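PDB 3HRG: DUF3822 family protein from Bacteroides thetaiotaomicron VPI-5482, which is of unknown function but has an actin-like ATPase fold, which suggests, without proving, a link to nucleotide binding. Local coordinates for residues K9-S14 against Y27-D32; D20-S25 against A50-V55; P146-F151 against D173-E178; K161-S166 against D214-T219. All coordinates share one frame; numbering follows the deposited sequence.

Interaction 1: K9-S14 against Y27-D32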
# COMPACT_ATOMS: atom_id res chain seq x y z
N LYS A 9 5.27 -13.58 21.44
CA LYS A 9 5.45 -12.33 22.19
C LYS A 9 6.72 -11.55 21.82
O LYS A 9 6.85 -10.38 22.20
CB LYS A 9 5.39 -12.56 23.71
CG LYS A 9 3.96 -12.89 24.16
CD LYS A 9 3.80 -13.09 25.65
CE LYS A 9 4.42 -14.40 26.11
NZ LYS A 9 3.70 -15.57 25.50
N GLN A 10 7.65 -12.20 21.13
CA GLN A 10 8.83 -11.51 20.59
C GLN A 10 8.71 -11.08 19.13
O GLN A 10 9.59 -10.40 18.61
CB GLN A 10 10.05 -12.41 20.71
CG GLN A 10 10.55 -12.51 22.13
CD GLN A 10 11.77 -13.38 22.23
OE1 GLN A 10 11.70 -14.57 21.89
NE2 GLN A 10 12.90 -12.79 22.71
N TYR A 11 7.62 -11.48 18.47
CA TYR A 11 7.47 -11.31 17.04
C TYR A 11 6.45 -10.23 16.64
O TYR A 11 5.63 -9.81 17.45
CB TYR A 11 7.12 -12.63 16.36
CG TYR A 11 8.02 -13.81 16.66
CD1 TYR A 11 9.36 -13.65 17.00
CD2 TYR A 11 7.54 -15.10 16.52
CE1 TYR A 11 10.18 -14.77 17.25
CE2 TYR A 11 8.36 -16.23 16.75
CZ TYR A 11 9.68 -16.05 17.11
OH TYR A 11 10.48 -17.16 17.36
N THR A 12 6.57 -9.82 15.39
CA THR A 12 5.74 -8.77 14.82
C THR A 12 4.79 -9.40 13.81
O THR A 12 5.23 -10.12 12.93
CB THR A 12 6.60 -7.67 14.14
OG1 THR A 12 7.41 -7.02 15.12
CG2 THR A 12 5.73 -6.58 13.45
N LEU A 13 3.50 -9.15 13.98
CA LEU A 13 2.47 -9.60 13.05
C LEU A 13 2.13 -8.43 12.14
O LEU A 13 1.82 -7.36 12.64
CB LEU A 13 1.20 -9.97 13.80
CG LEU A 13 -0.04 -10.39 13.01
CD1 LEU A 13 0.29 -11.65 12.20
CD2 LEU A 13 -1.23 -10.58 13.94
N SER A 14 2.13 -8.64 10.83
CA SER A 14 1.75 -7.59 9.88
C SER A 14 0.56 -8.12 9.11
O SER A 14 0.56 -9.28 8.67
CB SER A 14 2.88 -7.18 8.96
OG SER A 14 3.94 -6.63 9.69
N TYR A 27 7.23 -11.63 11.52
CA TYR A 27 8.62 -11.25 11.46
C TYR A 27 9.28 -11.51 12.82
O TYR A 27 8.77 -11.09 13.86
CB TYR A 27 8.77 -9.77 11.08
CG TYR A 27 10.16 -9.21 11.26
CD1 TYR A 27 11.19 -9.53 10.38
CD2 TYR A 27 10.46 -8.37 12.33
CE1 TYR A 27 12.47 -9.02 10.55
CE2 TYR A 27 11.74 -7.86 12.51
CZ TYR A 27 12.73 -8.20 11.62
OH TYR A 27 13.99 -7.71 11.81
N ASN A 28 10.42 -12.21 12.77
CA ASN A 28 11.23 -12.59 13.92
C ASN A 28 12.46 -11.70 13.92
O ASN A 28 13.31 -11.89 13.07
CB ASN A 28 11.63 -14.08 13.82
CG ASN A 28 12.50 -14.55 14.98
OD1 ASN A 28 13.02 -13.75 15.75
ND2 ASN A 28 12.67 -15.86 15.10
N PRO A 29 12.55 -10.73 14.84
CA PRO A 29 13.77 -9.88 14.86
C PRO A 29 14.96 -10.54 15.53
O PRO A 29 16.08 -10.07 15.35
CB PRO A 29 13.36 -8.68 15.72
CG PRO A 29 12.40 -9.26 16.71
CD PRO A 29 11.63 -10.35 15.93
N ILE A 30 14.73 -11.60 16.30
CA ILE A 30 15.80 -12.29 17.04
C ILE A 30 16.73 -12.99 16.06
O ILE A 30 17.94 -12.78 16.11
CB ILE A 30 15.24 -13.31 18.10
CG1 ILE A 30 14.30 -12.62 19.11
CG2 ILE A 30 16.37 -13.94 18.84
CD1 ILE A 30 14.89 -11.38 19.84
N ASN A 31 16.20 -13.82 15.16
CA ASN A 31 17.04 -14.47 14.16
C ASN A 31 16.97 -13.74 12.81
O ASN A 31 17.62 -14.15 11.85
CB ASN A 31 16.67 -15.94 14.00
CG ASN A 31 15.35 -16.12 13.34
OD1 ASN A 31 14.78 -15.16 12.82
ND2 ASN A 31 14.84 -17.35 13.34
N ASP A 32 16.17 -12.67 12.74
CA ASP A 32 16.04 -11.82 11.54
C ASP A 32 15.53 -12.55 10.28
O ASP A 32 16.30 -12.81 9.35
CB ASP A 32 17.33 -11.05 11.25
CG ASP A 32 17.14 -9.96 10.19
OD1 ASP A 32 16.00 -9.47 9.97
OD2 ASP A 32 18.15 -9.56 9.57
O HOH W 1 13.13 -16.72 18.19
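Thr12 and Tyr27 form an antiparallel hydrogen-bonded pair at the open end of a beta hairpin made by strands 12-17 and 22-28. These are the first two strands, in chain order, of a mixed five-stranded sheet in the actin-like fold. Thr12 N donates to Tyr27 O at 3.0 Å, and Tyr27 N donates back to Thr12 O at 2.9 Å. Both bonds are nearly straight. The two side chains share one face of the sheet, with Thr12 CB at the edge of the Tyr27 ring.

The side-chain packing centres on Tyr11. Its ring and the Asn28 amide are tilted 39° to each other, and Tyr11 CE1 comes 3.3 Å from Asn28 CG. Asn28 CB makes an off-centre CH-pi contact with the same ring. The CG of Asn28 stands anti to its backbone N (chi1 179°), which brings CG over to the Tyr11 ring, the two side chains crossing at a slant. Pro29 CD lies 4.1 Å from Tyr11 CD1. Nearby, Gln10 NE2 lies against Ile30 CD1, the side chains crossing at about a right angle.

The polar contacts gather on Asn28. A water bonds to Tyr11 OH at 2.8 Å and accepts from Asn28 ND2 at 3.2 Å. An alanine in place of Tyr11 would probably leave the Asn28 side chain without its ring neighbour and take one anchor from this water. Asn28 OD1 accepts from Asn31 N at 3.2 Å, an Asx motif.

Interaction 2: D20-S25 against A50-V55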
# COMPACT_ATOMS: atom_id res chain seq x y z
N ASP A 20 -9.17 -7.30 -2.39
CA ASP A 20 -8.59 -8.41 -3.15
C ASP A 20 -8.16 -9.61 -2.30
O ASP A 20 -7.79 -10.62 -2.87
CB ASP A 20 -7.29 -7.94 -3.83
CG ASP A 20 -7.51 -6.88 -4.90
OD1 ASP A 20 -8.66 -6.73 -5.37
OD2 ASP A 20 -6.51 -6.23 -5.30
N GLY A 21 -8.19 -9.49 -0.97
CA GLY A 21 -7.68 -10.53 -0.07
C GLY A 21 -6.90 -9.99 1.12
O GLY A 21 -6.48 -8.84 1.12
N PHE A 22 -6.74 -10.80 2.15
CA PHE A 22 -5.97 -10.39 3.31
C PHE A 22 -4.67 -11.21 3.37
O PHE A 22 -4.70 -12.44 3.10
CB PHE A 22 -6.71 -10.58 4.63
CG PHE A 22 -8.10 -9.96 4.70
CD1 PHE A 22 -8.44 -8.81 4.03
CD2 PHE A 22 -9.02 -10.50 5.60
CE1 PHE A 22 -9.71 -8.25 4.16
CE2 PHE A 22 -10.28 -9.97 5.74
CZ PHE A 22 -10.63 -8.84 5.03
N SER A 23 -3.57 -10.55 3.75
CA SER A 23 -2.24 -11.17 3.87
C SER A 23 -1.74 -10.95 5.26
O SER A 23 -1.93 -9.89 5.84
CB SER A 23 -1.23 -10.52 2.91
OG SER A 23 -1.70 -10.59 1.62
N PHE A 24 -1.05 -11.95 5.78
CA PHE A 24 -0.52 -11.93 7.11
C PHE A 24 0.94 -12.40 7.09
O PHE A 24 1.26 -13.37 6.39
CB PHE A 24 -1.31 -12.88 8.00
CG PHE A 24 -2.78 -12.62 8.03
CD1 PHE A 24 -3.62 -13.18 7.08
CD2 PHE A 24 -3.33 -11.84 9.01
CE1 PHE A 24 -4.99 -12.93 7.12
CE2 PHE A 24 -4.68 -11.60 9.07
CZ PHE A 24 -5.50 -12.13 8.12
N SER A 25 1.82 -11.75 7.83
CA SER A 25 3.19 -12.21 7.93
C SER A 25 3.69 -12.02 9.36
O SER A 25 3.27 -11.10 10.06
CB SER A 25 4.12 -11.53 6.96
OG SER A 25 4.19 -10.16 7.26
N ALA A 50 -17.05 -8.08 8.04
CA ALA A 50 -17.59 -9.44 8.14
C ALA A 50 -16.53 -10.46 7.74
O ALA A 50 -16.42 -11.52 8.36
CB ALA A 50 -18.92 -9.62 7.32
N ASN A 51 -15.76 -10.15 6.70
CA ASN A 51 -14.65 -11.03 6.29
C ASN A 51 -13.60 -11.12 7.39
O ASN A 51 -13.08 -12.20 7.65
CB ASN A 51 -14.03 -10.59 4.98
CG ASN A 51 -14.79 -11.10 3.75
OD1 ASN A 51 -14.71 -12.28 3.44
ND2 ASN A 51 -15.45 -10.21 3.02
N LEU A 52 -13.30 -9.97 8.00
CA LEU A 52 -12.32 -9.91 9.08
C LEU A 52 -12.77 -10.74 10.29
O LEU A 52 -11.98 -11.51 10.84
CB LEU A 52 -12.06 -8.43 9.46
CG LEU A 52 -10.93 -8.04 10.40
CD1 LEU A 52 -9.62 -8.46 9.82
CD2 LEU A 52 -10.94 -6.53 10.62
N LYS A 53 -14.03 -10.59 10.70
CA LYS A 53 -14.52 -11.36 11.83
C LYS A 53 -14.45 -12.86 11.53
O LYS A 53 -14.12 -13.63 12.41
CB LYS A 53 -15.93 -10.93 12.22
CG LYS A 53 -15.98 -9.54 12.86
CD LYS A 53 -17.40 -9.09 13.17
CE LYS A 53 -17.42 -7.74 13.86
NZ LYS A 53 -18.80 -7.31 14.25
N ASN A 54 -14.76 -13.25 10.29
CA ASN A 54 -14.66 -14.66 9.90
C ASN A 54 -13.22 -15.19 10.00
O ASN A 54 -13.01 -16.24 10.56
CB ASN A 54 -15.15 -14.89 8.45
CG ASN A 54 -16.64 -14.92 8.33
OD1 ASN A 54 -17.34 -15.14 9.32
ND2 ASN A 54 -17.16 -14.75 7.10
N VAL A 55 -12.24 -14.45 9.48
CA VAL A 55 -10.85 -14.94 9.50
C VAL A 55 -10.29 -14.98 10.95
O VAL A 55 -9.54 -15.89 11.28
CB VAL A 55 -9.89 -14.17 8.56
CG1 VAL A 55 -9.47 -12.83 9.15
CG2 VAL A 55 -8.62 -15.01 8.30
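Phe22 lays the far end of its ring against Asn51 CB and the backbone N of Leu52. Its CZ is 3.8 Å from Asn51 CB. Its CE2 is 3.8 Å from Leu52 N, which lies in the ring plane at the edge. The ring and the Asn51 amide are almost perpendicular, with planes 88° apart. In the conformers given for Leu52 and Val55, CE2 of the same ring also approaches Leu52 CD1 at 4.4 Å, and CD2 approaches Val55 CG1 at 4.3 Å.

Phe24, two residues on, meets Val55 tip to tip, with its CZ 4.2 Å from Val55 CG1 in that conformer. Its ring also packs edge-to-face on Phe61.

Segment 50-55 belongs to helix 48-58, packed on a face of the first five-stranded sheet of the actin-like fold. Strand 22-25 and the helix segment run at 40° to each other, with their axes 11.5 Å apart. An alanine in place of Phe22 would probably open a gap beside the helix backbone and leave Asn51 CB without its ring partner.

The amide of Asn51 is held by Ser47 O and Asp43 N. Its polar end is therefore satisfied away from Phe22. The touching residues are all buried, and the contact is held by van der Waals packing rather than by polar bonds.

Interaction 3: P146-F151 against D173-E178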
# COMPACT_ATOMS: atom_id res chain seq x y z
N PRO A 146 4.52 2.52 3.68
CA PRO A 146 5.73 1.75 3.40
C PRO A 146 6.12 1.73 1.92
O PRO A 146 7.30 1.63 1.63
CB PRO A 146 5.36 0.32 3.86
CG PRO A 146 3.84 0.34 3.92
CD PRO A 146 3.49 1.68 4.34
N LEU A 147 5.16 1.80 0.99
CA LEU A 147 5.50 1.77 -0.43
C LEU A 147 6.33 3.00 -0.83
O LEU A 147 7.33 2.88 -1.52
CB LEU A 147 4.27 1.62 -1.32
CG LEU A 147 3.57 0.25 -1.38
CD1 LEU A 147 2.40 0.27 -2.36
CD2 LEU A 147 4.53 -0.86 -1.78
N ILE A 148 5.94 4.16 -0.34
CA ILE A 148 6.67 5.40 -0.62
C ILE A 148 8.06 5.36 -0.04
O ILE A 148 9.02 5.70 -0.73
CB ILE A 148 5.92 6.63 -0.08
CG1 ILE A 148 4.70 6.86 -0.95
CG2 ILE A 148 6.84 7.86 -0.08
CD1 ILE A 148 3.70 7.85 -0.40
N GLU A 149 8.20 4.89 1.21
CA GLU A 149 9.54 4.80 1.80
C GLU A 149 10.45 3.86 0.99
O GLU A 149 11.63 4.15 0.73
CB GLU A 149 9.47 4.34 3.25
CG GLU A 149 8.66 5.28 4.09
CD GLU A 149 8.82 5.08 5.58
OE1 GLU A 149 9.55 4.16 6.00
OE2 GLU A 149 8.22 5.89 6.31
N TYR A 150 9.91 2.72 0.61
CA TYR A 150 10.64 1.73 -0.16
C TYR A 150 11.00 2.25 -1.57
O TYR A 150 12.15 2.19 -1.98
CB TYR A 150 9.78 0.47 -0.29
CG TYR A 150 10.41 -0.67 -1.05
CD1 TYR A 150 11.30 -1.53 -0.43
CD2 TYR A 150 10.08 -0.92 -2.39
CE1 TYR A 150 11.88 -2.62 -1.12
CE2 TYR A 150 10.66 -2.00 -3.09
CZ TYR A 150 11.54 -2.84 -2.43
OH TYR A 150 12.11 -3.89 -3.08
N PHE A 151 10.01 2.72 -2.30
CA PHE A 151 10.26 3.24 -3.65
C PHE A 151 11.17 4.50 -3.64
O PHE A 151 11.95 4.68 -4.55
CB PHE A 151 8.96 3.57 -4.36
CG PHE A 151 8.06 2.36 -4.65
CD1 PHE A 151 8.56 1.16 -5.13
CD2 PHE A 151 6.69 2.51 -4.57
CE1 PHE A 151 7.69 0.12 -5.45
CE2 PHE A 151 5.80 1.46 -4.87
CZ PHE A 151 6.30 0.27 -5.32
N ASP A 173 -2.29 2.41 -7.99
CA ASP A 173 -1.66 3.36 -7.06
C ASP A 173 -0.38 3.80 -7.75
O ASP A 173 0.44 2.94 -8.15
CB ASP A 173 -1.37 2.69 -5.69
CG ASP A 173 -2.62 2.10 -5.03
OD1 ASP A 173 -3.73 2.59 -5.28
OD2 ASP A 173 -2.50 1.10 -4.25
N ILE A 174 -0.22 5.11 -7.94
CA ILE A 174 0.92 5.67 -8.67
C ILE A 174 1.76 6.55 -7.75
O ILE A 174 1.23 7.45 -7.09
CB ILE A 174 0.47 6.45 -9.90
CG1 ILE A 174 -0.38 5.57 -10.82
CG2 ILE A 174 1.67 7.06 -10.66
CD1 ILE A 174 -0.92 6.27 -12.05
N TYR A 175 3.07 6.29 -7.76
CA TYR A 175 4.06 6.96 -6.90
C TYR A 175 5.21 7.41 -7.80
O TYR A 175 5.93 6.57 -8.38
CB TYR A 175 4.57 6.04 -5.81
CG TYR A 175 3.45 5.38 -5.03
CD1 TYR A 175 2.80 6.04 -4.00
CD2 TYR A 175 3.03 4.09 -5.36
CE1 TYR A 175 1.75 5.43 -3.27
CE2 TYR A 175 2.00 3.45 -4.62
CZ TYR A 175 1.36 4.14 -3.61
OH TYR A 175 0.32 3.54 -2.92
N CYS A 176 5.42 8.72 -7.89
CA CYS A 176 6.45 9.27 -8.77
C CYS A 176 7.57 9.96 -8.01
O CYS A 176 7.30 10.67 -7.04
CB CYS A 176 5.83 10.26 -9.78
SG CYS A 176 4.64 9.46 -10.83
N PHE A 177 8.81 9.80 -8.51
CA PHE A 177 9.98 10.32 -7.82
C PHE A 177 11.06 10.92 -8.69
O PHE A 177 11.23 10.53 -9.84
CB PHE A 177 10.70 9.17 -7.08
CG PHE A 177 9.89 8.55 -6.00
CD1 PHE A 177 9.01 7.50 -6.29
CD2 PHE A 177 9.98 9.02 -4.69
CE1 PHE A 177 8.27 6.93 -5.25
CE2 PHE A 177 9.25 8.44 -3.69
CZ PHE A 177 8.40 7.41 -3.96
N GLU A 178 11.82 11.83 -8.07
CA GLU A 178 12.99 12.42 -8.68
C GLU A 178 14.04 12.37 -7.58
O GLU A 178 13.88 13.05 -6.57
CB GLU A 178 12.77 13.86 -9.15
CG GLU A 178 14.02 14.50 -9.76
CD GLU A 178 13.77 15.85 -10.39
OE1 GLU A 178 12.67 16.43 -10.24
OE2 GLU A 178 14.68 16.31 -11.08
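Tyr175 reaches from strand 171-178 to helix 144-154. From CB, its CG stands anti to the carbonyl carbon (chi1 -51°), beside the backbone N, and the ring goes on from there toward the helix. Three helix side chains meet it from the same side of the ring plane. Ile148 comes at CD1 and CE1, its CG1 3.7 Å from Tyr175 CD1, and the two side chains cross at about a right angle. Tyr175 CD2 meets Phe151 CE2 at 3.9 Å. These two rings lie obliquely, with planes at 40° and centroids 5.9 Å apart. Farther out, Tyr175 CE2 touches Leu147 CD1 at 3.9 Å. At the tip, Leu147 CD1 is also close to the hydroxyl, which is hydrogen-bonded to Ser144 OG, at the start of the same helix.

Phe177 continues the contact two residues along the strand. Its CE1 lies 3.5 Å from Phe151 CB, and its CZ is 3.7 Å from Ile148 O. Phe151 C sits over one face of that ring, toward the rim. Phe151 also stacks on Tyr164 of the neighbouring strand.

The five touching residues are all buried. The helix and strand segments run at 33° to each other, their axes 9.5 Å apart at closest approach. This is a helix laid on a face of the second five-stranded mixed sheet of the actin-like fold.

Interaction 4: K161-S166 against D214-T219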
# COMPACT_ATOMS: atom_id res chain seq x y z
N LYS A 161 13.90 10.09 -13.73
CA LYS A 161 12.72 10.18 -12.85
C LYS A 161 12.05 8.84 -12.96
O LYS A 161 12.18 8.13 -13.97
CB LYS A 161 11.75 11.28 -13.23
CG LYS A 161 12.33 12.67 -13.19
CD LYS A 161 11.28 13.71 -13.52
CE LYS A 161 11.86 15.11 -13.58
NZ LYS A 161 10.75 16.08 -13.84
N LYS A 162 11.30 8.47 -11.93
CA LYS A 162 10.70 7.14 -11.92
C LYS A 162 9.25 7.16 -11.48
O LYS A 162 8.87 7.91 -10.58
CB LYS A 162 11.55 6.22 -11.04
CG LYS A 162 12.96 5.96 -11.65
CD LYS A 162 13.85 5.28 -10.74
CE LYS A 162 15.27 5.22 -11.25
NZ LYS A 162 15.99 6.52 -11.16
N MSE A 163 8.45 6.36 -12.17
CA MSE A 163 7.06 6.17 -11.84
C MSE A 163 6.91 4.72 -11.40
O MSE A 163 7.24 3.81 -12.17
CB MSE A 163 6.14 6.41 -13.06
CG MSE A 163 4.69 6.14 -12.74
SE MSE A 163 3.47 6.56 -14.21
CE MSE A 163 3.73 8.44 -14.30
N TYR A 164 6.43 4.51 -10.18
CA TYR A 164 6.17 3.16 -9.63
C TYR A 164 4.66 3.02 -9.55
O TYR A 164 4.01 3.85 -8.96
CB TYR A 164 6.79 2.95 -8.25
CG TYR A 164 8.28 3.01 -8.28
CD1 TYR A 164 9.03 1.86 -8.52
CD2 TYR A 164 8.96 4.20 -8.08
CE1 TYR A 164 10.42 1.90 -8.58
CE2 TYR A 164 10.37 4.25 -8.12
CZ TYR A 164 11.08 3.11 -8.39
OH TYR A 164 12.45 3.14 -8.42
N ALA A 165 4.11 1.99 -10.20
CA ALA A 165 2.69 1.73 -10.24
C ALA A 165 2.40 0.37 -9.62
O ALA A 165 2.96 -0.65 -10.07
CB ALA A 165 2.19 1.78 -11.69
N SER A 166 1.57 0.37 -8.57
CA SER A 166 1.15 -0.82 -7.87
C SER A 166 -0.28 -1.07 -8.34
O SER A 166 -1.22 -0.33 -8.01
CB SER A 166 1.20 -0.63 -6.38
OG SER A 166 0.79 -1.80 -5.72
N ASP A 214 12.97 8.74 -18.71
CA ASP A 214 12.27 8.32 -17.46
C ASP A 214 11.71 6.91 -17.49
O ASP A 214 11.47 6.35 -18.54
CB ASP A 214 11.32 9.44 -17.04
CG ASP A 214 12.04 10.76 -16.85
OD1 ASP A 214 13.20 10.77 -16.44
OD2 ASP A 214 11.45 11.82 -17.10
N GLU A 215 11.46 6.35 -16.30
CA GLU A 215 11.08 4.95 -16.21
C GLU A 215 9.78 4.66 -15.51
O GLU A 215 9.43 5.32 -14.55
CB GLU A 215 12.20 4.16 -15.49
CG GLU A 215 13.56 4.22 -16.20
CD GLU A 215 14.69 3.44 -15.51
OE1 GLU A 215 14.50 2.83 -14.42
OE2 GLU A 215 15.80 3.47 -16.07
N LEU A 216 9.09 3.63 -16.02
CA LEU A 216 7.87 3.12 -15.44
C LEU A 216 8.18 1.72 -14.91
O LEU A 216 8.67 0.85 -15.68
CB LEU A 216 6.71 3.05 -16.44
CG LEU A 216 5.47 2.30 -15.98
CD1 LEU A 216 4.92 2.93 -14.66
CD2 LEU A 216 4.40 2.25 -17.10
N HIS A 217 7.90 1.50 -13.63
CA HIS A 217 8.08 0.23 -12.94
C HIS A 217 6.71 -0.26 -12.44
O HIS A 217 6.01 0.44 -11.71
CB HIS A 217 9.09 0.38 -11.80
CG HIS A 217 10.47 0.75 -12.26
ND1 HIS A 217 11.50 -0.15 -12.29
CD2 HIS A 217 10.98 1.93 -12.71
CE1 HIS A 217 12.60 0.44 -12.75
NE2 HIS A 217 12.31 1.70 -13.01
N LEU A 218 6.32 -1.45 -12.85
CA LEU A 218 5.02 -2.01 -12.53
C LEU A 218 5.10 -3.20 -11.58
O LEU A 218 6.02 -4.02 -11.68
CB LEU A 218 4.35 -2.49 -13.83
CG LEU A 218 4.03 -1.44 -14.88
CD1 LEU A 218 3.68 -2.10 -16.20
CD2 LEU A 218 2.91 -0.55 -14.39
N THR A 219 4.15 -3.28 -10.66
CA THR A 219 4.06 -4.40 -9.76
C THR A 219 2.59 -4.66 -9.42
O THR A 219 1.74 -3.80 -9.65
CB THR A 219 4.91 -4.19 -8.49
OG1 THR A 219 4.95 -5.44 -7.77
CG2 THR A 219 4.38 -3.10 -7.62
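Asp214 and Lys161 open the contact side by side. Asp214 OD1 accepts from Lys161 N at 2.9 Å, and the donor stands above the carboxylate plane. Asp214 OD2 accepts from Asn210 N.

Glu215 comes next, its N bonded to Lys161 O and its O accepting from Met163 N at 2.8 Å. Its side chain lies alongside that of Lys162, with OE1, in the conformer given, 4.0 Å from Lys162 CE. The lysine NZ turns to backbone oxygens of the loop before it, among them Ser160 O.

Leu216 points to the opposite face of the sheet. There its CD1 meets CG of selenomethionine Met163 at 3.7 Å, and the two side chains cross obliquely.

The strands are parallel and in register, 162-167 beside 215-220 in the second five-stranded sheet. The connection runs through strands 171-178 and 181-189 and helix 193-206, as in the actin-like fold. That helix packs on the Met163 face.

His217 N bonds to Met163 O, and its O accepts from Ala165 N. Its CB lies 3.6 Å from Tyr164 CD1. Its CG is anti to the carbonyl carbon (chi1 -63°), the same setting as in Tyr164 (chi1 -65°), and the two rings lie side by side, nearly parallel but barely overlapping. His217 NE2 donates in its ring plane to the anti side of Glu215 OE1 at 2.8 Å, again in that conformer.

Leu218 CD2 reaches Ala165 CB at 3.6 Å. Thr219 N bonds to Ala165 O, while Thr219 CG2 is 3.7 Å from Ala165 O.

Interactions 2, 3 and 4 are buried, whereas interaction 1 sits partly at the surface, its centre about 21 Å from that of the chain. Interactions 1 and 2 share strand 22-28 of the first five-stranded sheet. One pairs it with strand 12-17, the other packs it under a helix. Interactions 3 and 4 meet in the second sheet, where strands 171-178 and 162-167 are neighbours. Their centres lie about 9 Å apart. Both sheets have the strand order 3-2-1-4-5, each numbered along the chain within its own sheet. The strand-to-strand contacts, 1 and 4, are tied by backbone hydrogen bonds, with mixed polar and apolar side chains on the faces. The helix-to-sheet contacts, 2 and 3, rest on aromatic and aliphatic groups.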